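Local structure of lipoprotein (Mycoplasma mycoides subsp. capri, 7ADK) at residues B[335-346]-B[359-370]. The protein is a lipoprotein, probably a membrane-anchored protease of the chymotrypsin-like PA clan, in a mycoplasma peptidase family with members thought to cleave host immunoglobulins. Residues are numbered along the deposited sequence; the frame is centred on the assembly and turned at random.
Sequences YISAQLTQLRLN and SQTQPDKTTILS
Gln342 meets Gln360 and Gln362 in an amide cluster that illustrates how a helical hairpin can be joined largely by polar side chains. Gln342 OE1 accepts from Gln360 NE2 (2.8 Å) and Gln362 NE2 (3.1 Å), which approach from opposite faces of its amide plane, each well out of that plane. Gln360 NE2 also gives a hydrogen to Gln339 OE1 (2.9 Å), bridging successive turns of 335-346; its amide stands nearly perpendicular to those of Gln339 and Gln342. On its other branch, Gln342 NE2 donates to Ser359 O (3.0 Å), so both ends of this buried amide are held, consistent with its modelled orientation. Gln362, a knob among Tyr335, Ala338, Gln339 and Gln342, folds back: CG lies between the backbone N and carbonyl carbon (chi1 75°), and a second bend lays NE2 against Ala338 CB. Tyr335 is the reciprocal knob, set among Pro363, Thr366, Thr367 and Ser370; its OH donates to Thr366 OG1 (2.7 Å), which lies in the ring plane at its edge. Thr366 OG1 in turn donates to Gln362 O.

The outer side contrasts sharply: Ile336, Leu340 and Arg344 lie on the surface, and Asn346 OD1 is hydrogen-bonded to Arg356 NH1, beyond the two segments. Segments 335-345 and 361-370 run roughly antiparallel (154°), axes 10.5 Å apart at closest approach. The contact's centre lies about 47 Å from the chain's centre, and its helices, 329-345 and 361-375, are inserted in sequence between the paired strands 289-293 and 421-433.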
ATOM      1  N   TYR B 335     -25.836 -11.720 -24.888  1.00153.51           N
ATOM      2  CA  TYR B 335     -26.880 -11.170 -25.748  1.00153.51           C
ATOM      3  C   TYR B 335     -27.647 -10.013 -25.111  1.00153.51           C
ATOM      4  O   TYR B 335     -27.624  -8.923 -25.672  1.00153.51           O
ATOM      5  CB  TYR B 335     -27.860 -12.248 -26.230  1.00153.51           C
ATOM      6  CG  TYR B 335     -27.328 -13.184 -27.291  1.00153.51           C
ATOM      7  CD1 TYR B 335     -26.646 -12.667 -28.405  1.00153.51           C
ATOM      8  CD2 TYR B 335     -27.564 -14.569 -27.200  1.00153.51           C
ATOM      9  CE1 TYR B 335     -26.160 -13.527 -29.397  1.00153.51           C
ATOM     10  CE2 TYR B 335     -27.124 -15.430 -28.222  1.00153.51           C
ATOM     11  CZ  TYR B 335     -26.418 -14.907 -29.318  1.00153.51           C
ATOM     12  OH  TYR B 335     -26.001 -15.733 -30.301  1.00153.51           O
ATOM     13  N   ILE B 336     -28.353 -10.196 -23.991  1.00156.36           N
ATOM     14  CA  ILE B 336     -29.289  -9.158 -23.511  1.00156.36           C
ATOM     15  C   ILE B 336     -28.588  -7.834 -23.139  1.00156.36           C
ATOM     16  O   ILE B 336     -29.150  -6.765 -23.357  1.00156.36           O
ATOM     17  CB  ILE B 336     -30.251  -9.703 -22.422  1.00156.36           C
ATOM     18  CG1 ILE B 336     -31.407  -8.746 -22.057  1.00156.36           C
ATOM     19  CG2 ILE B 336     -29.525 -10.087 -21.140  1.00156.36           C
ATOM     20  CD1 ILE B 336     -32.329  -8.415 -23.225  1.00156.36           C
ATOM     21  N   SER B 337     -27.327  -7.866 -22.702  1.00155.37           N
ATOM     22  CA  SER B 337     -26.525  -6.649 -22.498  1.00155.37           C
ATOM     23  C   SER B 337     -26.227  -5.921 -23.822  1.00155.37           C
ATOM     24  O   SER B 337     -26.452  -4.716 -23.933  1.00155.37           O
ATOM     25  CB  SER B 337     -25.226  -6.979 -21.754  1.00155.37           C
ATOM     26  OG  SER B 337     -24.447  -7.938 -22.439  1.00155.37           O
ATOM     27  N   ALA B 338     -25.783  -6.646 -24.853  1.00152.72           N
ATOM     28  CA  ALA B 338     -25.513  -6.087 -26.175  1.00152.72           C
ATOM     29  C   ALA B 338     -26.793  -5.548 -26.835  1.00152.72           C
ATOM     30  O   ALA B 338     -26.807  -4.439 -27.367  1.00152.72           O
ATOM     31  CB  ALA B 338     -24.835  -7.162 -27.022  1.00152.72           C
ATOM     32  N   GLN B 339     -27.899  -6.285 -26.717  1.00152.79           N
ATOM     33  CA  GLN B 339     -29.242  -5.857 -27.117  1.00152.79           C
ATOM     34  C   GLN B 339     -29.663  -4.538 -26.436  1.00152.79           C
ATOM     35  O   GLN B 339     -30.172  -3.658 -27.123  1.00152.79           O
ATOM     36  CB  GLN B 339     -30.257  -6.961 -26.795  1.00152.79           C
ATOM     37  CG  GLN B 339     -30.116  -8.244 -27.632  1.00152.79           C
ATOM     38  CD  GLN B 339     -30.873  -8.218 -28.954  1.00152.79           C
ATOM     39  OE1 GLN B 339     -31.248  -7.189 -29.495  1.00152.79           O
ATOM     40  NE2 GLN B 339     -31.135  -9.356 -29.527  1.00152.79           N
ATOM     41  N   LEU B 340     -29.403  -4.334 -25.138  1.00151.09           N
ATOM     42  CA  LEU B 340     -29.761  -3.082 -24.460  1.00151.09           C
ATOM     43  C   LEU B 340     -28.995  -1.853 -24.997  1.00151.09           C
ATOM     44  O   LEU B 340     -29.503  -0.732 -24.929  1.00151.09           O
ATOM     45  CB  LEU B 340     -29.622  -3.271 -22.943  1.00151.09           C
ATOM     46  CG  LEU B 340     -30.034  -2.057 -22.090  1.00151.09           C
ATOM     47  CD1 LEU B 340     -31.453  -1.580 -22.356  1.00151.09           C
ATOM     48  CD2 LEU B 340     -29.921  -2.397 -20.613  1.00151.09           C
ATOM     49  N   THR B 341     -27.809  -2.021 -25.588  1.00149.44           N
ATOM     50  CA  THR B 341     -27.182  -0.922 -26.348  1.00149.44           C
ATOM     51  C   THR B 341     -28.003  -0.592 -27.601  1.00149.44           C
ATOM     52  O   THR B 341     -28.399   0.551 -27.811  1.00149.44           O
ATOM     53  CB  THR B 341     -25.698  -1.171 -26.689  1.00149.44           C
ATOM     54  OG1 THR B 341     -25.525  -2.088 -27.738  1.00149.44           O
ATOM     55  CG2 THR B 341     -24.868  -1.664 -25.516  1.00149.44           C
ATOM     56  N   GLN B 342     -28.349  -1.598 -28.407  1.00146.81           N
ATOM     57  CA  GLN B 342     -29.078  -1.408 -29.663  1.00146.81           C
ATOM     58  C   GLN B 342     -30.537  -0.955 -29.436  1.00146.81           C
ATOM     59  O   GLN B 342     -31.048  -0.153 -30.213  1.00146.81           O
ATOM     60  CB  GLN B 342     -28.950  -2.684 -30.517  1.00146.81           C
ATOM     61  CG  GLN B 342     -27.501  -2.868 -31.013  1.00146.81           C
ATOM     62  CD  GLN B 342     -27.211  -4.193 -31.704  1.00146.81           C
ATOM     63  OE1 GLN B 342     -27.745  -5.238 -31.396  1.00146.81           O
ATOM     64  NE2 GLN B 342     -26.335  -4.215 -32.670  1.00146.81           N
ATOM     65  N   LEU B 343     -31.175  -1.361 -28.335  1.00147.47           N
ATOM     66  CA  LEU B 343     -32.495  -0.929 -27.874  1.00147.47           C
ATOM     67  C   LEU B 343     -32.523   0.589 -27.655  1.00147.47           C
ATOM     68  O   LEU B 343     -33.370   1.279 -28.217  1.00147.47           O
ATOM     69  CB  LEU B 343     -32.839  -1.730 -26.601  1.00147.47           C
ATOM     70  CG  LEU B 343     -34.258  -1.552 -26.021  1.00147.47           C
ATOM     71  CD1 LEU B 343     -34.615  -2.759 -25.166  1.00147.47           C
ATOM     72  CD2 LEU B 343     -34.403  -0.324 -25.134  1.00147.47           C
ATOM     73  N   ARG B 344     -31.554   1.127 -26.909  1.00148.83           N
ATOM     74  CA  ARG B 344     -31.405   2.570 -26.672  1.00148.83           C
ATOM     75  C   ARG B 344     -30.978   3.331 -27.923  1.00148.83           C
ATOM     76  O   ARG B 344     -31.509   4.410 -28.181  1.00148.83           O
ATOM     77  CB  ARG B 344     -30.426   2.790 -25.516  1.00148.83           C
ATOM     78  CG  ARG B 344     -31.071   2.414 -24.179  1.00148.83           C
ATOM     79  CD  ARG B 344     -30.099   2.546 -23.014  1.00148.83           C
ATOM     80  NE  ARG B 344     -29.040   1.534 -23.072  1.00148.83           N
ATOM     81  CZ  ARG B 344     -27.946   1.501 -22.349  1.00148.83           C
ATOM     82  NH1 ARG B 344     -27.086   0.553 -22.514  1.00148.83           N
ATOM     83  NH2 ARG B 344     -27.677   2.395 -21.459  1.00148.83           N
ATOM     84  N   LEU B 345     -30.079   2.788 -28.742  1.00144.54           N
ATOM     85  CA  LEU B 345     -29.685   3.420 -30.007  1.00144.54           C
ATOM     86  C   LEU B 345     -30.855   3.539 -31.005  1.00144.54           C
ATOM     87  O   LEU B 345     -30.884   4.488 -31.782  1.00144.54           O
ATOM     88  CB  LEU B 345     -28.499   2.673 -30.627  1.00144.54           C
ATOM     89  CG  LEU B 345     -27.167   2.772 -29.864  1.00144.54           C
ATOM     90  CD1 LEU B 345     -26.196   1.726 -30.391  1.00144.54           C
ATOM     91  CD2 LEU B 345     -26.532   4.138 -30.005  1.00144.54           C
ATOM     92  N   ASN B 346     -31.851   2.647 -30.946  1.00142.11           N
ATOM     93  CA  ASN B 346     -33.090   2.723 -31.729  1.00142.11           C
ATOM     94  C   ASN B 346     -34.111   3.786 -31.230  1.00142.11           C
ATOM     95  O   ASN B 346     -35.211   3.843 -31.777  1.00142.11           O
ATOM     96  CB  ASN B 346     -33.714   1.309 -31.839  1.00142.11           C
ATOM     97  CG  ASN B 346     -32.916   0.294 -32.653  1.00142.11           C
ATOM     98  OD1 ASN B 346     -32.121   0.617 -33.512  1.00142.11           O
ATOM     99  ND2 ASN B 346     -33.137  -0.975 -32.467  1.00142.11           N
ATOM    100  N   SER B 359     -26.104  -4.497 -37.893  1.00142.03           N
ATOM    101  CA  SER B 359     -25.447  -4.790 -36.605  1.00142.03           C
ATOM    102  C   SER B 359     -26.336  -5.602 -35.650  1.00142.03           C
ATOM    103  O   SER B 359     -25.833  -6.292 -34.773  1.00142.03           O
ATOM    104  CB  SER B 359     -24.953  -3.502 -35.939  1.00142.03           C
ATOM    105  OG  SER B 359     -26.007  -2.767 -35.344  1.00142.03           O
ATOM    106  N   GLN B 360     -27.656  -5.626 -35.853  1.00143.63           N
ATOM    107  CA  GLN B 360     -28.559  -6.602 -35.232  1.00143.63           C
ATOM    108  C   GLN B 360     -28.484  -7.998 -35.893  1.00143.63           C
ATOM    109  O   GLN B 360     -29.307  -8.864 -35.606  1.00143.63           O
ATOM    110  CB  GLN B 360     -29.992  -6.047 -35.167  1.00143.63           C
ATOM    111  CG  GLN B 360     -30.165  -4.906 -34.150  1.00143.63           C
ATOM    112  CD  GLN B 360     -31.014  -5.366 -32.965  1.00143.63           C
ATOM    113  OE1 GLN B 360     -32.234  -5.297 -32.983  1.00143.63           O
ATOM    114  NE2 GLN B 360     -30.411  -5.877 -31.920  1.00143.63           N
ATOM    115  N   THR B 361     -27.467  -8.287 -36.713  1.00147.26           N
ATOM    116  CA  THR B 361     -27.009  -9.674 -36.941  1.00147.26           C
ATOM    117  C   THR B 361     -26.159 -10.213 -35.785  1.00147.26           C
ATOM    118  O   THR B 361     -25.882 -11.409 -35.766  1.00147.26           O
ATOM    119  CB  THR B 361     -26.226  -9.854 -38.246  1.00147.26           C
ATOM    120  OG1 THR B 361     -25.071  -9.049 -38.262  1.00147.26           O
ATOM    121  CG2 THR B 361     -27.089  -9.553 -39.471  1.00147.26           C
ATOM    122  N   GLN B 362     -25.786  -9.385 -34.798  1.00151.24           N
ATOM    123  CA  GLN B 362     -25.074  -9.845 -33.604  1.00151.24           C
ATOM    124  C   GLN B 362     -25.820 -10.936 -32.805  1.00151.24           C
ATOM    125  O   GLN B 362     -25.146 -11.898 -32.430  1.00151.24           O
ATOM    126  CB  GLN B 362     -24.530  -8.667 -32.773  1.00151.24           C
ATOM    127  CG  GLN B 362     -25.515  -7.836 -31.935  1.00151.24           C
ATOM    128  CD  GLN B 362     -25.917  -8.434 -30.587  1.00151.24           C
ATOM    129  OE1 GLN B 362     -25.474  -9.486 -30.152  1.00151.24           O
ATOM    130  NE2 GLN B 362     -26.816  -7.795 -29.884  1.00151.24           N
ATOM    131  N   PRO B 363     -27.168 -10.938 -32.641  1.00151.57           N
ATOM    132  CA  PRO B 363     -27.877 -12.144 -32.226  1.00151.57           C
ATOM    133  C   PRO B 363     -27.811 -13.252 -33.286  1.00151.57           C
ATOM    134  O   PRO B 363     -27.385 -14.363 -33.002  1.00151.57           O
ATOM    135  CB  PRO B 363     -29.312 -11.718 -31.906  1.00151.57           C
ATOM    136  CG  PRO B 363     -29.507 -10.461 -32.740  1.00151.57           C
ATOM    137  CD  PRO B 363     -28.119  -9.836 -32.712  1.00151.57           C
ATOM    138  N   ASP B 364     -28.214 -12.981 -34.523  1.00152.94           N
ATOM    139  CA  ASP B 364     -28.560 -14.045 -35.468  1.00152.94           C
ATOM    140  C   ASP B 364     -27.364 -14.825 -36.022  1.00152.94           C
ATOM    141  O   ASP B 364     -27.341 -16.046 -35.872  1.00152.94           O
ATOM    142  CB  ASP B 364     -29.472 -13.519 -36.585  1.00152.94           C
ATOM    143  CG  ASP B 364     -30.880 -13.146 -36.112  1.00152.94           C
ATOM    144  OD1 ASP B 364     -31.147 -13.108 -34.896  1.00152.94           O
ATOM    145  OD2 ASP B 364     -31.745 -12.901 -36.974  1.00152.94           O
ATOM    146  N   LYS B 365     -26.334 -14.185 -36.591  1.00150.52           N
ATOM    147  CA  LYS B 365     -25.206 -14.933 -37.188  1.00150.52           C
ATOM    148  C   LYS B 365     -24.324 -15.631 -36.145  1.00150.52           C
ATOM    149  O   LYS B 365     -23.593 -16.562 -36.475  1.00150.52           O
ATOM    150  CB  LYS B 365     -24.422 -14.072 -38.197  1.00150.52           C
ATOM    151  CG  LYS B 365     -23.352 -13.114 -37.636  1.00150.52           C
ATOM    152  CD  LYS B 365     -21.929 -13.690 -37.751  1.00150.52           C
ATOM    153  CE  LYS B 365     -20.892 -12.671 -37.262  1.00150.52           C
ATOM    154  NZ  LYS B 365     -19.510 -13.114 -37.552  1.00150.52           N
ATOM    155  N   THR B 366     -24.425 -15.215 -34.880  1.00152.62           N
ATOM    156  CA  THR B 366     -23.776 -15.869 -33.734  1.00152.62           C
ATOM    157  C   THR B 366     -24.686 -16.894 -33.040  1.00152.62           C
ATOM    158  O   THR B 366     -24.194 -17.719 -32.278  1.00152.62           O
ATOM    159  CB  THR B 366     -23.265 -14.856 -32.703  1.00152.62           C
ATOM    160  OG1 THR B 366     -24.329 -14.358 -31.944  1.00152.62           O
ATOM    161  CG2 THR B 366     -22.529 -13.663 -33.299  1.00152.62           C
ATOM    162  N   THR B 367     -26.001 -16.909 -33.293  1.00154.39           N
ATOM    163  CA  THR B 367     -26.934 -17.910 -32.738  1.00154.39           C
ATOM    164  C   THR B 367     -26.598 -19.293 -33.269  1.00154.39           C
ATOM    165  O   THR B 367     -26.503 -20.228 -32.485  1.00154.39           O
ATOM    166  CB  THR B 367     -28.412 -17.599 -33.019  1.00154.39           C
ATOM    167  OG1 THR B 367     -28.807 -16.472 -32.283  1.00154.39           O
ATOM    168  CG2 THR B 367     -29.357 -18.705 -32.586  1.00154.39           C
ATOM    169  N   ILE B 368     -26.327 -19.427 -34.567  1.00153.76           N
ATOM    170  CA  ILE B 368     -25.885 -20.707 -35.140  1.00153.76           C
ATOM    171  C   ILE B 368     -24.551 -21.200 -34.551  1.00153.76           C
ATOM    172  O   ILE B 368     -24.417 -22.376 -34.227  1.00153.76           O
ATOM    173  CB  ILE B 368     -25.856 -20.643 -36.681  1.00153.76           C
ATOM    174  CG1 ILE B 368     -24.980 -19.508 -37.242  1.00153.76           C
ATOM    175  CG2 ILE B 368     -27.287 -20.550 -37.212  1.00153.76           C
ATOM    176  CD1 ILE B 368     -24.657 -19.634 -38.723  1.00153.76           C
ATOM    177  N   LEU B 369     -23.578 -20.316 -34.324  1.00154.30           N
ATOM    178  CA  LEU B 369     -22.288 -20.681 -33.730  1.00154.30           C
ATOM    179  C   LEU B 369     -22.449 -21.060 -32.252  1.00154.30           C
ATOM    180  O   LEU B 369     -21.930 -22.075 -31.792  1.00154.30           O
ATOM    181  CB  LEU B 369     -21.265 -19.541 -33.895  1.00154.30           C
ATOM    182  CG  LEU B 369     -21.031 -19.010 -35.322  1.00154.30           C
ATOM    183  CD1 LEU B 369     -19.938 -17.947 -35.306  1.00154.30           C
ATOM    184  CD2 LEU B 369     -20.629 -20.103 -36.299  1.00154.30           C
ATOM    185  N   SER B 370     -23.245 -20.288 -31.515  1.00156.46           N
ATOM    186  CA  SER B 370     -23.575 -20.551 -30.113  1.00156.46           C
ATOM    187  C   SER B 370     -24.561 -21.710 -29.907  1.00156.46           C
ATOM    188  O   SER B 370     -24.797 -22.090 -28.776  1.00156.46           O
ATOM    189  CB  SER B 370     -24.004 -19.272 -29.397  1.00156.46           C
ATOM    190  OG  SER B 370     -25.193 -18.752 -29.923  1.00156.46           O
TER